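Translation initiation factor eIF2B subunit epsilon (Schizosaccharomyces pombe, PDB 5B04) serves as a component of the eIF2B complex, which catalyses the exchange of GDP for GTP on the gamma subunit of the initiation factor eIF2. Local coordinates at residues I124-D129 and C221-C226; R171-V176 and R273-Q278; D286-W291 and Q312-E317; T348-N353 and A365-D370. All blocks are in the same frame, centred on the assembly; numbering follows the deposited sequence.

Contact 1. Residues I124-D129 and C221-C226; sequences ILVSGD and CQIDIC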
# COMPACT_ATOMS: atom_id res chain seq x y z
N ILE I 124 46.99 37.46 -4.61
CA ILE I 124 47.08 36.33 -3.69
C ILE I 124 48.53 35.88 -3.56
O ILE I 124 49.15 35.45 -4.53
CB ILE I 124 46.21 35.16 -4.16
CG1 ILE I 124 44.74 35.59 -4.23
CG2 ILE I 124 46.38 33.97 -3.24
CD1 ILE I 124 43.87 34.68 -5.06
N LEU I 125 49.07 35.98 -2.35
CA LEU I 125 50.46 35.62 -2.10
C LEU I 125 50.57 34.25 -1.44
O LEU I 125 50.00 34.01 -0.38
CB LEU I 125 51.13 36.68 -1.23
CG LEU I 125 52.58 36.40 -0.84
CD1 LEU I 125 53.44 36.22 -2.08
CD2 LEU I 125 53.12 37.53 0.02
N VAL I 126 51.31 33.35 -2.09
CA VAL I 126 51.46 31.98 -1.61
C VAL I 126 52.92 31.53 -1.67
O VAL I 126 53.58 31.64 -2.70
CB VAL I 126 50.60 31.01 -2.44
CG1 VAL I 126 51.09 29.58 -2.28
CG2 VAL I 126 49.13 31.13 -2.04
N SER I 127 53.42 31.01 -0.55
CA SER I 127 54.78 30.47 -0.50
C SER I 127 54.75 28.95 -0.49
O SER I 127 54.22 28.33 0.44
CB SER I 127 55.51 31.00 0.74
OG SER I 127 56.89 30.67 0.68
N GLY I 128 55.32 28.34 -1.53
CA GLY I 128 55.30 26.90 -1.68
C GLY I 128 54.19 26.47 -2.63
O GLY I 128 53.94 27.11 -3.64
N ASP I 129 53.53 25.36 -2.29
CA ASP I 129 52.39 24.89 -3.07
C ASP I 129 51.21 24.56 -2.17
O ASP I 129 51.37 23.91 -1.14
CB ASP I 129 52.77 23.67 -3.91
CG ASP I 129 53.59 24.04 -5.14
OD1 ASP I 129 53.02 24.62 -6.08
OD2 ASP I 129 54.80 23.74 -5.16
N CYS I 221 46.94 28.67 7.10
CA CYS I 221 47.24 28.19 5.76
C CYS I 221 48.30 29.05 5.08
O CYS I 221 48.96 28.60 4.14
CB CYS I 221 45.97 28.17 4.91
SG CYS I 221 44.53 27.46 5.73
N GLN I 222 48.46 30.27 5.57
CA GLN I 222 49.37 31.26 4.98
C GLN I 222 49.02 31.51 3.52
O GLN I 222 49.90 31.74 2.69
CB GLN I 222 50.82 30.82 5.14
CG GLN I 222 51.20 30.49 6.57
CD GLN I 222 52.54 31.06 6.97
OE1 GLN I 222 53.29 31.57 6.14
NE2 GLN I 222 52.86 30.98 8.26
N ILE I 223 47.73 31.44 3.21
CA ILE I 223 47.21 31.92 1.94
C ILE I 223 46.67 33.32 2.17
O ILE I 223 45.66 33.50 2.85
CB ILE I 223 46.09 31.01 1.39
CG1 ILE I 223 46.64 29.60 1.12
CG2 ILE I 223 45.49 31.60 0.12
CD1 ILE I 223 45.62 28.66 0.50
N ASP I 224 47.35 34.32 1.62
CA ASP I 224 47.07 35.70 1.99
C ASP I 224 46.60 36.57 0.83
O ASP I 224 47.19 36.58 -0.25
CB ASP I 224 48.32 36.32 2.63
CG ASP I 224 48.70 35.64 3.93
OD1 ASP I 224 47.78 35.32 4.72
OD2 ASP I 224 49.90 35.43 4.17
N ILE I 225 45.52 37.30 1.07
CA ILE I 225 45.03 38.30 0.14
C ILE I 225 45.66 39.65 0.47
O ILE I 225 45.48 40.16 1.57
CB ILE I 225 43.49 38.44 0.19
CG1 ILE I 225 42.83 37.07 0.23
CG2 ILE I 225 42.99 39.28 -0.97
CD1 ILE I 225 43.02 36.26 -1.04
N CYS I 226 46.41 40.21 -0.47
CA CYS I 226 47.16 41.44 -0.20
C CYS I 226 46.70 42.61 -1.06
O CYS I 226 46.17 42.41 -2.15
CB CYS I 226 48.65 41.20 -0.41
SG CYS I 226 49.41 40.09 0.81
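I124 and L125 pair antiparallel with I225 and D224, the axes of strands 124-127 and 221-226 approaching to 4.9 Å with their directions 154° apart. L125 and D224 form the hydrogen-bonded pair: L125 N donates a hydrogen bond to D224 O at 2.9 Å, whereas the return bond from D224 N to L125 O is weak at 3.3 Å. I124 and I225 make the adjoining non-hydrogen-bonded pair. On their face of the sheet these two side chains lie side by side and point the same way, with CG1 of I124 3.7 Å from CD1 of I225. CG2 of I124 stands anti to the backbone N and meets CG2 of I223 at 4.2 Å, and V126 CG2 reaches that same methyl group of I223 at 4.3 Å. The other face carries L125, D224 and C226, where L125 CB lies 4.3 Å from C226 SG. Strand 19-23 runs parallel to strand 123-127 on its other edge, so strand 123-127 joins the parallel part of the nucleotidyl-transferase-like sheet to the antiparallel strand 212-226. Helix 243-252 touches L125 and D224, and its R244 forms a salt bridge with the D224 carboxylate. The chemistry is therefore that of a buried, largely aliphatic strand pair, in which the acidic side chain of the paired strands, D224, is probably kept ionised by the arginine that neutralises it.

Contact 2. Residues R171-V176 and R273-Q278; sequences RTESSV and RVRSLQ. With PO4 (phosphate ion), chain S.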
# COMPACT_ATOMS: atom_id res chain seq x y z
N ARG I 171 53.39 22.61 13.02
CA ARG I 171 53.96 23.66 13.87
C ARG I 171 53.88 25.05 13.24
O ARG I 171 53.61 26.03 13.93
CB ARG I 171 55.42 23.33 14.21
CG ARG I 171 56.03 24.27 15.24
CD ARG I 171 55.15 24.38 16.48
NE ARG I 171 55.28 23.23 17.37
CZ ARG I 171 54.59 23.06 18.49
NH1 ARG I 171 53.71 23.98 18.87
NH2 ARG I 171 54.78 21.98 19.24
N THR I 172 54.12 25.14 11.93
CA THR I 172 53.99 26.41 11.22
C THR I 172 52.54 26.88 11.27
O THR I 172 52.27 28.07 11.46
CB THR I 172 54.45 26.28 9.75
OG1 THR I 172 55.88 26.19 9.70
CG2 THR I 172 54.01 27.49 8.94
N GLU I 173 51.62 25.94 11.10
CA GLU I 173 50.20 26.25 11.11
C GLU I 173 49.67 26.49 12.52
O GLU I 173 48.63 27.12 12.70
CB GLU I 173 49.40 25.12 10.44
CG GLU I 173 49.64 24.98 8.94
CD GLU I 173 50.99 24.38 8.60
OE1 GLU I 173 51.62 23.79 9.50
OE2 GLU I 173 51.43 24.50 7.43
N SER I 174 50.40 25.99 13.52
CA SER I 174 50.00 26.16 14.91
C SER I 174 50.30 27.58 15.39
O SER I 174 51.44 27.92 15.69
CB SER I 174 50.72 25.15 15.80
OG SER I 174 50.30 25.27 17.15
N SER I 175 49.26 28.40 15.47
CA SER I 175 49.41 29.79 15.89
C SER I 175 48.18 30.26 16.67
O SER I 175 47.08 29.76 16.47
CB SER I 175 49.63 30.69 14.68
OG SER I 175 50.71 30.23 13.88
N VAL I 176 48.39 31.23 17.56
CA VAL I 176 47.29 31.82 18.31
C VAL I 176 46.81 33.11 17.66
O VAL I 176 47.58 34.05 17.49
CB VAL I 176 47.68 32.11 19.77
CG1 VAL I 176 46.55 32.84 20.48
CG2 VAL I 176 48.02 30.82 20.50
N ARG I 273 49.25 23.48 2.94
CA ARG I 273 50.44 23.68 2.12
C ARG I 273 51.43 22.53 2.25
O ARG I 273 51.68 22.04 3.35
CB ARG I 273 51.13 25.00 2.49
CG ARG I 273 50.38 26.24 2.04
CD ARG I 273 51.22 27.49 2.23
NE ARG I 273 51.73 27.60 3.60
CZ ARG I 273 53.01 27.74 3.91
NH1 ARG I 273 53.92 27.79 2.96
NH2 ARG I 273 53.38 27.83 5.18
N VAL I 274 51.98 22.11 1.12
CA VAL I 274 53.03 21.09 1.11
C VAL I 274 54.38 21.76 1.31
O VAL I 274 55.06 22.12 0.35
CB VAL I 274 53.03 20.30 -0.20
CG1 VAL I 274 53.92 19.06 -0.06
CG2 VAL I 274 51.62 19.90 -0.58
N ARG I 275 54.77 21.92 2.57
CA ARG I 275 55.96 22.69 2.92
C ARG I 275 57.04 21.82 3.56
O ARG I 275 58.11 22.31 3.91
CB ARG I 275 55.59 23.83 3.86
CG ARG I 275 54.75 23.39 5.04
CD ARG I 275 54.65 24.47 6.10
NE ARG I 275 54.29 23.90 7.39
CZ ARG I 275 55.15 23.31 8.21
NH1 ARG I 275 56.43 23.19 7.86
NH2 ARG I 275 54.74 22.82 9.37
N SER I 276 56.75 20.53 3.72
CA SER I 276 57.70 19.60 4.31
C SER I 276 57.36 18.16 3.95
O SER I 276 56.37 17.90 3.26
CB SER I 276 57.75 19.76 5.83
OG SER I 276 56.52 19.40 6.42
N LEU I 277 58.18 17.23 4.42
CA LEU I 277 57.95 15.81 4.18
C LEU I 277 56.70 15.32 4.91
O LEU I 277 55.85 14.65 4.32
CB LEU I 277 59.16 14.99 4.64
CG LEU I 277 60.48 15.21 3.90
CD1 LEU I 277 61.61 14.63 4.71
CD2 LEU I 277 60.42 14.58 2.52
N GLN I 278 56.60 15.66 6.19
CA GLN I 278 55.50 15.19 7.03
C GLN I 278 54.17 15.80 6.61
O GLN I 278 53.12 15.20 6.82
CB GLN I 278 55.80 15.50 8.49
CG GLN I 278 56.91 14.64 9.08
CD GLN I 278 57.68 15.34 10.18
OE1 GLN I 278 58.64 16.07 9.92
NE2 GLN I 278 57.28 15.11 11.42
P PO4 S . 57.64 21.42 10.91
O1 PO4 S . 56.92 20.61 9.86
O2 PO4 S . 57.56 22.89 10.56
O3 PO4 S . 59.08 20.99 10.98
O4 PO4 S . 56.98 21.19 12.25
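R273 meets T172 at the edge of its guanidinium, where NH2 lies 3.8 Å from the methyl CG2 and the two side chains cross at about a right angle. The E173 carboxylate is 4.5 Å from R273 NH2, measured at OE2, and lies well out of the guanidinium plane, so these two share only charge attraction; R273 NH1 is instead hydrogen-bonded to the carbonyl O of S127. V274 is the centre of an inverse gamma turn. R275, next in sequence, carries the contact, extended from CG to NE and tip to tip with E173. R275 NE binds E173 OE2 at 2.9 Å and R275 NH2 binds E173 OE1 at 3.3 Å, each oxygen using its syn lone pair, a side-on salt bridge with the two planar groups only 18° apart. T172 OG1 sits 3.3 Å above the centre of the R275 guanidinium, over one face. On the edge beyond E173, R275 NH1 holds O2 of a phosphate ion at 2.9 Å; three further bonds, from NH1 and NH2 to O1 and O2, are weak. The ion probably came from the crystallisation liquor, yet T172, a phosphorylation site unmodified here, has OG1 3.8 Å from its O2. S276 then occupies the N-cap of helix 277-288. The contact thus lies between strand 212-226, whose Q222 touches both T172 and R273, and the start of that helix, while strand 175-179 leads off from the other segment beside strand 186-191.

Contact 3. Residues D286-W291 and Q312-E317; sequences DVLSRW and QIYKEE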
# COMPACT_ATOMS: atom_id res chain seq x y z
N ASP I 286 45.01 13.15 3.12
CA ASP I 286 43.85 14.03 3.03
C ASP I 286 43.30 14.14 1.62
O ASP I 286 42.14 14.51 1.43
CB ASP I 286 44.20 15.42 3.56
CG ASP I 286 44.42 15.44 5.06
OD1 ASP I 286 44.72 14.38 5.63
OD2 ASP I 286 44.30 16.53 5.66
N VAL I 287 44.13 13.83 0.63
CA VAL I 287 43.72 13.91 -0.77
C VAL I 287 43.08 12.59 -1.22
O VAL I 287 42.12 12.59 -2.00
CB VAL I 287 44.91 14.26 -1.69
CG1 VAL I 287 44.54 14.10 -3.16
CG2 VAL I 287 45.39 15.68 -1.41
N LEU I 288 43.59 11.48 -0.71
CA LEU I 288 43.03 10.17 -1.03
C LEU I 288 41.67 10.01 -0.36
O LEU I 288 40.76 9.39 -0.91
CB LEU I 288 43.98 9.05 -0.61
CG LEU I 288 44.87 8.53 -1.74
CD1 LEU I 288 45.73 9.64 -2.33
CD2 LEU I 288 45.74 7.38 -1.27
N SER I 289 41.53 10.58 0.84
CA SER I 289 40.21 10.84 1.39
C SER I 289 39.67 12.03 0.59
O SER I 289 40.44 12.89 0.17
CB SER I 289 40.27 11.14 2.88
OG SER I 289 40.90 10.08 3.59
N ARG I 290 38.36 12.08 0.38
CA ARG I 290 37.80 13.01 -0.60
C ARG I 290 37.75 14.47 -0.14
O ARG I 290 36.95 15.25 -0.66
CB ARG I 290 36.40 12.54 -0.98
CG ARG I 290 36.29 11.04 -1.18
CD ARG I 290 36.81 10.63 -2.54
NE ARG I 290 35.88 11.01 -3.60
CZ ARG I 290 36.12 10.82 -4.89
NH1 ARG I 290 37.25 10.25 -5.28
NH2 ARG I 290 35.22 11.19 -5.80
N TRP I 291 38.60 14.85 0.81
CA TRP I 291 38.52 16.17 1.43
C TRP I 291 38.71 17.34 0.47
O TRP I 291 38.15 18.42 0.68
CB TRP I 291 39.54 16.28 2.56
CG TRP I 291 39.16 15.52 3.79
CD1 TRP I 291 39.67 14.33 4.21
CD2 TRP I 291 38.16 15.90 4.76
NE1 TRP I 291 39.06 13.94 5.38
CE2 TRP I 291 38.13 14.89 5.74
CE3 TRP I 291 37.30 16.99 4.88
CZ2 TRP I 291 37.27 14.93 6.83
CZ3 TRP I 291 36.44 17.03 5.97
CH2 TRP I 291 36.44 16.01 6.93
N GLN I 312 38.66 3.62 -0.42
CA GLN I 312 39.57 4.59 -1.00
C GLN I 312 40.73 3.95 -1.77
O GLN I 312 41.89 4.25 -1.52
CB GLN I 312 40.12 5.52 0.08
CG GLN I 312 39.05 6.34 0.79
CD GLN I 312 39.03 6.11 2.29
OE1 GLN I 312 39.37 5.02 2.76
NE2 GLN I 312 38.64 7.13 3.04
N ILE I 313 40.40 3.07 -2.71
CA ILE I 313 41.40 2.46 -3.57
C ILE I 313 41.30 3.02 -4.98
O ILE I 313 40.28 2.89 -5.64
CB ILE I 313 41.26 0.93 -3.61
CG1 ILE I 313 41.61 0.33 -2.25
CG2 ILE I 313 42.14 0.34 -4.70
CD1 ILE I 313 41.49 -1.18 -2.19
N TYR I 314 42.38 3.66 -5.43
CA TYR I 314 42.39 4.33 -6.73
C TYR I 314 43.27 3.59 -7.73
O TYR I 314 44.49 3.49 -7.55
CB TYR I 314 42.87 5.77 -6.57
CG TYR I 314 42.01 6.62 -5.66
CD1 TYR I 314 42.17 6.58 -4.28
CD2 TYR I 314 41.04 7.47 -6.18
CE1 TYR I 314 41.38 7.35 -3.45
CE2 TYR I 314 40.25 8.25 -5.36
CZ TYR I 314 40.43 8.18 -3.99
OH TYR I 314 39.64 8.96 -3.16
N LYS I 315 42.66 3.07 -8.78
CA LYS I 315 43.38 2.34 -9.82
C LYS I 315 43.18 2.96 -11.19
O LYS I 315 42.07 3.32 -11.58
CB LYS I 315 42.93 0.88 -9.85
CG LYS I 315 43.44 0.03 -8.70
CD LYS I 315 42.82 -1.36 -8.74
CE LYS I 315 43.00 -2.02 -10.10
NZ LYS I 315 42.33 -3.35 -10.17
N GLU I 316 44.28 3.09 -11.94
CA GLU I 316 44.20 3.48 -13.34
C GLU I 316 43.97 2.24 -14.19
O GLU I 316 44.08 1.11 -13.70
CB GLU I 316 45.47 4.20 -13.79
CG GLU I 316 45.42 5.71 -13.67
CD GLU I 316 46.59 6.39 -14.35
OE1 GLU I 316 47.74 6.16 -13.92
OE2 GLU I 316 46.36 7.13 -15.32
N GLU I 317 43.63 2.44 -15.46
CA GLU I 317 43.47 1.32 -16.37
C GLU I 317 44.83 0.68 -16.66
O GLU I 317 45.87 1.28 -16.38
CB GLU I 317 42.79 1.77 -17.67
CG GLU I 317 41.36 2.24 -17.48
CD GLU I 317 40.74 2.77 -18.76
OE1 GLU I 317 41.39 2.66 -19.83
OE2 GLU I 317 39.61 3.29 -18.71
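L288 and Y314 share the main hydrogen bond: the phenol OH donates to the carbonyl O of L288, modelled at 2.5 Å, with the donor tilted 22° from the carbonyl plane. This acceptor belongs to the last helical residue before S289 leaves the helical conformation. A second bond, from R290 NH1 to the same Y314 OH at 3.4 Å, is weak, and the placing of NH1 is less certain; the main partner of that guanidinium is D298, while its NH2 bonds L336 O of the neighbouring beta subunit. The R290 plane lies only 17° from the tyrosine ring plane, and the two groups meet edge against edge. A bend at chi2 (-80°) brings R290 CD to 3.3 Å from Y314 OH.

The ring belongs to strand 313-315, which enters the left-handed beta-helix domain and pairs parallel with strand 332-333, so the interaction ties the end of helix 277-288 to the first coils of that domain.

Apolar contact adds to the bonding. The L288 and Y314 side chains run antiparallel past one another, leucine CG lying 4.1 Å from tyrosine CE1, and L332 touches both residues. Y314 also meets Y308 edge-to-face.

A van der Waals contact with the same carbonyl comes from Q312, which is directed toward segment 286-291 and brings CG to 3.9 Å from L288 O; E355 of the beta subunit packs against Q312.

Contact 4. Residues T348-N353 and A365-D370; sequences TIIGRN and AFLWED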
# COMPACT_ATOMS: atom_id res chain seq x y z
N THR I 348 49.60 2.75 0.59
CA THR I 348 50.70 3.32 -0.18
C THR I 348 50.23 3.95 -1.49
O THR I 348 49.15 3.62 -2.00
CB THR I 348 51.78 2.28 -0.52
OG1 THR I 348 51.41 1.58 -1.72
CG2 THR I 348 51.94 1.29 0.61
N ILE I 349 51.04 4.84 -2.03
CA ILE I 349 50.78 5.45 -3.33
C ILE I 349 51.84 5.00 -4.33
O ILE I 349 53.03 5.07 -4.06
CB ILE I 349 50.77 6.99 -3.24
CG1 ILE I 349 49.62 7.46 -2.35
CG2 ILE I 349 50.66 7.61 -4.62
CD1 ILE I 349 49.63 8.95 -2.07
N ILE I 350 51.38 4.51 -5.49
CA ILE I 350 52.28 3.97 -6.50
C ILE I 350 52.14 4.69 -7.83
O ILE I 350 51.04 4.81 -8.37
CB ILE I 350 52.03 2.46 -6.71
CG1 ILE I 350 52.23 1.71 -5.39
CG2 ILE I 350 52.96 1.91 -7.78
CD1 ILE I 350 51.85 0.25 -5.46
N GLY I 351 53.26 5.17 -8.37
CA GLY I 351 53.25 5.90 -9.62
C GLY I 351 53.03 5.01 -10.84
O GLY I 351 52.80 3.81 -10.71
N ARG I 352 53.12 5.62 -12.02
CA ARG I 352 52.93 4.90 -13.27
C ARG I 352 54.06 3.91 -13.54
O ARG I 352 55.21 4.14 -13.17
CB ARG I 352 52.84 5.89 -14.44
CG ARG I 352 51.56 6.70 -14.49
CD ARG I 352 50.64 6.20 -15.59
NE ARG I 352 49.54 7.11 -15.87
CZ ARG I 352 49.56 8.05 -16.82
NH1 ARG I 352 50.64 8.19 -17.58
NH2 ARG I 352 48.52 8.84 -17.00
N ASN I 353 53.71 2.80 -14.19
CA ASN I 353 54.68 1.84 -14.72
C ASN I 353 55.66 1.30 -13.68
O ASN I 353 56.87 1.38 -13.86
CB ASN I 353 55.45 2.47 -15.87
CG ASN I 353 56.03 1.44 -16.83
OD1 ASN I 353 56.21 0.28 -16.47
ND2 ASN I 353 56.33 1.87 -18.05
N ALA I 365 53.86 3.48 2.24
CA ALA I 365 55.02 3.99 1.50
C ALA I 365 54.61 4.89 0.34
O ALA I 365 53.42 5.08 0.07
CB ALA I 365 55.86 2.83 1.00
N PHE I 366 55.60 5.43 -0.35
CA PHE I 366 55.36 6.26 -1.53
C PHE I 366 56.23 5.80 -2.70
O PHE I 366 57.46 5.80 -2.60
CB PHE I 366 55.63 7.73 -1.24
CG PHE I 366 54.71 8.33 -0.22
CD1 PHE I 366 55.01 8.27 1.13
CD2 PHE I 366 53.54 8.97 -0.61
CE1 PHE I 366 54.16 8.82 2.07
CE2 PHE I 366 52.69 9.52 0.33
CZ PHE I 366 53.00 9.45 1.67
N LEU I 367 55.59 5.41 -3.79
CA LEU I 367 56.30 4.99 -4.99
C LEU I 367 55.98 5.90 -6.16
O LEU I 367 54.83 6.04 -6.56
CB LEU I 367 55.95 3.54 -5.35
CG LEU I 367 56.83 2.41 -4.82
CD1 LEU I 367 56.93 2.43 -3.30
CD2 LEU I 367 56.29 1.08 -5.31
N TRP I 368 57.02 6.52 -6.72
CA TRP I 368 56.84 7.37 -7.89
C TRP I 368 57.03 6.50 -9.13
O TRP I 368 56.99 5.28 -9.04
CB TRP I 368 57.81 8.55 -7.84
CG TRP I 368 57.59 9.44 -6.64
CD1 TRP I 368 56.61 9.32 -5.70
CD2 TRP I 368 58.38 10.57 -6.24
NE1 TRP I 368 56.73 10.30 -4.75
CE2 TRP I 368 57.81 11.09 -5.06
CE3 TRP I 368 59.51 11.20 -6.77
CZ2 TRP I 368 58.34 12.20 -4.40
CZ3 TRP I 368 60.03 12.31 -6.12
CH2 TRP I 368 59.44 12.79 -4.94
N GLU I 369 57.22 7.12 -10.29
CA GLU I 369 57.20 6.36 -11.55
C GLU I 369 58.39 5.42 -11.73
O GLU I 369 59.48 5.67 -11.24
CB GLU I 369 57.13 7.32 -12.74
CG GLU I 369 55.80 8.04 -12.89
CD GLU I 369 55.47 8.36 -14.33
OE1 GLU I 369 56.14 7.80 -15.23
OE2 GLU I 369 54.55 9.17 -14.57
N ASP I 370 58.14 4.32 -12.44
CA ASP I 370 59.17 3.37 -12.87
C ASP I 370 59.99 2.74 -11.74
O ASP I 370 61.12 2.32 -11.95
CB ASP I 370 60.12 4.06 -13.85
CG ASP I 370 59.42 4.49 -15.13
OD1 ASP I 370 58.87 5.61 -15.16
OD2 ASP I 370 59.42 3.70 -16.10
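I349 and I350 pair in parallel with F366 and L367, and a ladder of backbone bonds joins them. I349 N donates a hydrogen bond to A365 O at 3.2 Å, I349 O receives L367 N nearly end-on at 2.6 Å, and G351 N makes a weak bond to L367 O. Past the strands, D370 N binds R352 O at 3.0 Å. G351 has no side chain; a CB there would point at the other segment and fall about 2.6 Å from W368 C, a clash. I350 and L367 lie side by side on one face, with CG1 4.1 Å from CD2; on the other, I349 holds CG1 anti to the carbonyl carbon (chi1 -64°), and its CD1 reaches CE2 of F366 at 3.9 Å, obliquely to the ring.

The segments are equivalent rungs 17 residues apart in successive coils of a left-handed beta-helix, with I350 and L367 turned into the coil and I349 and F366 outward.

R352 and E369 run alongside each other, R352 CB 3.6 Å from E369 CD, though the arginine tip leads away to a salt bridge with E316, two coils earlier. Helix 277-288 covers the outer face: S284 touches I349 and F366, and Y280 meets the F366 ring and bonds W368 NE1.

How the contacts relate
Contacts 1 and 2 lie in the nucleotidyl-transferase-like domain, their centres about 13 Å apart; their segments alternate along the chain, both reach the sheet containing strand 212-226, and a probable backbone bond from V274 N to D129 O joins them. Contacts 3 and 4 follow in series, with centres about 14 Å apart: contact 3 joins the end of helix 277-288 to the beta-helix, contact 4 lies within it, and both reach the same sheet, with L288 packing on I349. The centres of contacts 2 and 3 are about 23 Å apart. Because helix 277-288 starts at contact 2, ends at contact 3 and packs on contact 4, it connects the two domains.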